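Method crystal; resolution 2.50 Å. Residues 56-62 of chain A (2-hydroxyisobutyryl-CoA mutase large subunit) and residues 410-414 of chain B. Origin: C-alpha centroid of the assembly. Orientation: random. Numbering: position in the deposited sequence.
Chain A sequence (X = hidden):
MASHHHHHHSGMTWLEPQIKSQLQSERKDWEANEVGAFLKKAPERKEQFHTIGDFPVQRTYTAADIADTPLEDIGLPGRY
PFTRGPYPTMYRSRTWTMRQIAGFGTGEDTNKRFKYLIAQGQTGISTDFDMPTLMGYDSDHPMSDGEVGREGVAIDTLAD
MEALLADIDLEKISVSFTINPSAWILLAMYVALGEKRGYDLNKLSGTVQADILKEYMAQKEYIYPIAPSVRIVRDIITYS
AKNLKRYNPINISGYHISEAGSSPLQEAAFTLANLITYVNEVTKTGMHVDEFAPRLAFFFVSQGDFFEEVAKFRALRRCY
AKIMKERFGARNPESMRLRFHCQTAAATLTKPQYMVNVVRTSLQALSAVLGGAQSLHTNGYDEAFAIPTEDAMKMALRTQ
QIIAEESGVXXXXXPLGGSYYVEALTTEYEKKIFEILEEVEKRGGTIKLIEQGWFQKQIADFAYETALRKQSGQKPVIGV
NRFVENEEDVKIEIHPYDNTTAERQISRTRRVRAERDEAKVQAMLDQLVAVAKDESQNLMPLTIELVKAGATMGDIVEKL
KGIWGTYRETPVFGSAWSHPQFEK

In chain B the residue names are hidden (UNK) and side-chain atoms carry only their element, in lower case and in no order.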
# COMPACT_ATOMS: atom_id res chain seq x y z
N PRO A 56 -3.54 21.08 13.01
CA PRO A 56 -2.82 20.51 14.17
C PRO A 56 -3.51 19.24 14.68
O PRO A 56 -4.74 19.15 14.74
CB PRO A 56 -2.84 21.64 15.20
CG PRO A 56 -4.00 22.49 14.84
CD PRO A 56 -4.22 22.35 13.36
N VAL A 57 -2.68 18.22 15.02
CA VAL A 57 -3.16 16.94 15.53
C VAL A 57 -2.76 16.69 16.99
O VAL A 57 -1.68 17.11 17.42
CB VAL A 57 -2.85 15.74 14.61
CG1 VAL A 57 -3.51 15.91 13.26
CG2 VAL A 57 -1.35 15.50 14.46
N GLN A 58 -3.67 16.04 17.75
CA GLN A 58 -3.40 15.67 19.14
C GLN A 58 -2.59 14.34 19.17
O GLN A 58 -2.62 13.58 18.19
CB GLN A 58 -4.71 15.48 19.93
CG GLN A 58 -5.61 16.74 20.04
CD GLN A 58 -7.01 16.46 20.55
OE1 GLN A 58 -7.30 15.40 21.10
NE2 GLN A 58 -7.91 17.39 20.38
N ARG A 59 -1.88 14.05 20.29
CA ARG A 59 -1.12 12.82 20.52
C ARG A 59 -2.05 11.62 20.33
O ARG A 59 -1.66 10.65 19.68
CB ARG A 59 -0.50 12.84 21.93
CG ARG A 59 0.22 11.54 22.35
CD ARG A 59 0.92 11.66 23.70
NE ARG A 59 1.93 12.72 23.68
CZ ARG A 59 1.78 13.94 24.20
NH1 ARG A 59 0.67 14.25 24.86
NH2 ARG A 59 2.74 14.84 24.08
N THR A 60 -3.27 11.71 20.90
CA THR A 60 -4.33 10.71 20.82
C THR A 60 -5.69 11.40 20.93
O THR A 60 -5.78 12.51 21.46
CB THR A 60 -4.10 9.55 21.82
OG1 THR A 60 -4.47 8.31 21.22
CG2 THR A 60 -4.83 9.74 23.18
N TYR A 61 -6.73 10.75 20.41
CA TYR A 61 -8.11 11.23 20.46
C TYR A 61 -8.96 10.23 21.27
O TYR A 61 -8.78 9.01 21.16
CB TYR A 61 -8.67 11.45 19.03
CG TYR A 61 -8.03 12.60 18.28
CD1 TYR A 61 -6.76 12.47 17.72
CD2 TYR A 61 -8.70 13.80 18.12
CE1 TYR A 61 -6.15 13.54 17.06
CE2 TYR A 61 -8.11 14.87 17.43
CZ TYR A 61 -6.84 14.74 16.90
OH TYR A 61 -6.25 15.79 16.25
N THR A 62 -9.85 10.75 22.13
CA THR A 62 -10.75 9.95 22.96
C THR A 62 -12.18 10.29 22.58
O THR A 62 -12.39 11.14 21.71
CB THR A 62 -10.47 10.17 24.45
OG1 THR A 62 -10.77 11.53 24.82
CG2 THR A 62 -9.03 9.77 24.84
N UNK B 410 2.04 8.01 11.69
CA UNK B 410 2.92 7.90 12.84
C UNK B 410 2.70 9.02 13.85
O UNK B 410 3.22 8.93 14.95
c UNK B 410 4.37 7.90 12.36
N UNK B 411 1.93 10.06 13.48
CA UNK B 411 1.77 11.25 14.34
C UNK B 411 0.59 11.26 15.32
O UNK B 411 0.57 12.11 16.19
c UNK B 411 3.05 12.63 12.57
o UNK B 411 3.08 13.55 11.70
c UNK B 411 1.85 12.54 13.50
o UNK B 411 3.99 11.84 12.74
N UNK B 412 -0.38 10.34 15.16
CA UNK B 412 -1.53 10.23 16.06
C UNK B 412 -1.52 8.80 16.56
O UNK B 412 -1.44 7.88 15.74
c UNK B 412 -2.89 10.65 15.40
c UNK B 412 -2.87 12.13 15.04
c UNK B 412 -4.08 10.35 16.31
N UNK B 413 -1.54 8.61 17.90
CA UNK B 413 -1.50 7.27 18.51
C UNK B 413 -2.86 6.58 18.43
O UNK B 413 -3.89 7.19 18.77
c UNK B 413 0.50 7.93 19.94
c UNK B 413 -0.73 5.79 20.45
c UNK B 413 0.90 8.41 21.20
c UNK B 413 -0.87 7.24 19.93
N UNK B 414 -2.84 5.28 18.03
CA UNK B 414 -4.02 4.41 17.86
C UNK B 414 -5.12 5.19 17.10
O UNK B 414 -6.18 5.51 17.68
o UNK B 414 -5.14 1.71 18.39
c UNK B 414 -5.49 2.70 19.05
o UNK B 414 -6.61 2.83 19.54
c UNK B 414 -4.50 3.84 19.21
O HOH W 1 -6.51 8.72 18.53

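Position 410 of chain B carries a single side-chain carbon, CB, bonded to CA and leading nowhere further. Its nearest approach to the chain A stretch is 9.7 Å, from CB to V57(A) CG2, so it touches nothing there. One carbon and no branch identify alanine, A410(B).

Position 411 has two side-chain carbons and two oxygens, both oxygens on the second carbon. A planar carboxylate one methylene from the backbone is aspartate, D411(B); asparagine, which would have the same outline, is excluded because both terminal atoms are oxygen. Its CB comes within 4.5 Å of V57(A) CG2, a loose contact, and one carboxylate oxygen is hydrogen-bonded elsewhere in the structure.

Position 412 shows three carbons, the first carrying the other two. One of these arms approaches V57(A) CB at 3.6 Å and the backbone O of Q58(A) at 3.5 Å; the other lies 3.7 Å from CD1 of Y61(A), near the ring plane and therefore at its edge. A fork at CB with two equal one-carbon arms and no heteroatom is valine, V412(B); CG2 makes the close approach to V57(A) CB, and CG1 makes the closest approach to the tyrosine, at CD1. The tyrosine is itself held from its far end, since Q58(A) N donates to Y61(A) OH at 3.0 Å with an angle of 164° at the hydrogen.

Position 413 has four carbons, forked at the first, with one arm two carbons long. The end of the long arm reaches 3.4 Å from R59(A) CG. Branching at CB rather than one atom later separates isoleucine from leucine, so this is I413(B), with CD1 packed on the aliphatic part of the arginine.

Position 414 repeats the pattern of 411: two carbons, the second bearing two oxygens. Its nearest side-chain approach is 4.9 Å, from CB to T60(A) OG1. The carboxylate again indicates aspartate, D414(B), and both its oxygens are hydrogen-bonded elsewhere.

The contact rests on two hydrogen bonds to the backbone of I413(B), one of them from a side chain, combined with apolar packing. I413(B) N donates to R59(A) O at 2.7 Å and 173°, a nearly linear bond, while T60(A) OG1 donates to I413(B) O at 2.8 Å. Both polar backbone atoms of I413(B) are thus engaged by successive residues of chain A, consistent with the CA atoms of T60(A) and I413(B) lying 5.0 Å apart. Water 1 extends the link, accepting from Y61(A) N at 2.8 Å; it can donate to I413(B) O at 3.0 Å, though other acceptors compete for its protons. Beside this polar seam, V412(B) packs against both V57(A) and the ring edge of Y61(A), and the two stretches together bury 320 Å².

Chain B 410-414: ADVID
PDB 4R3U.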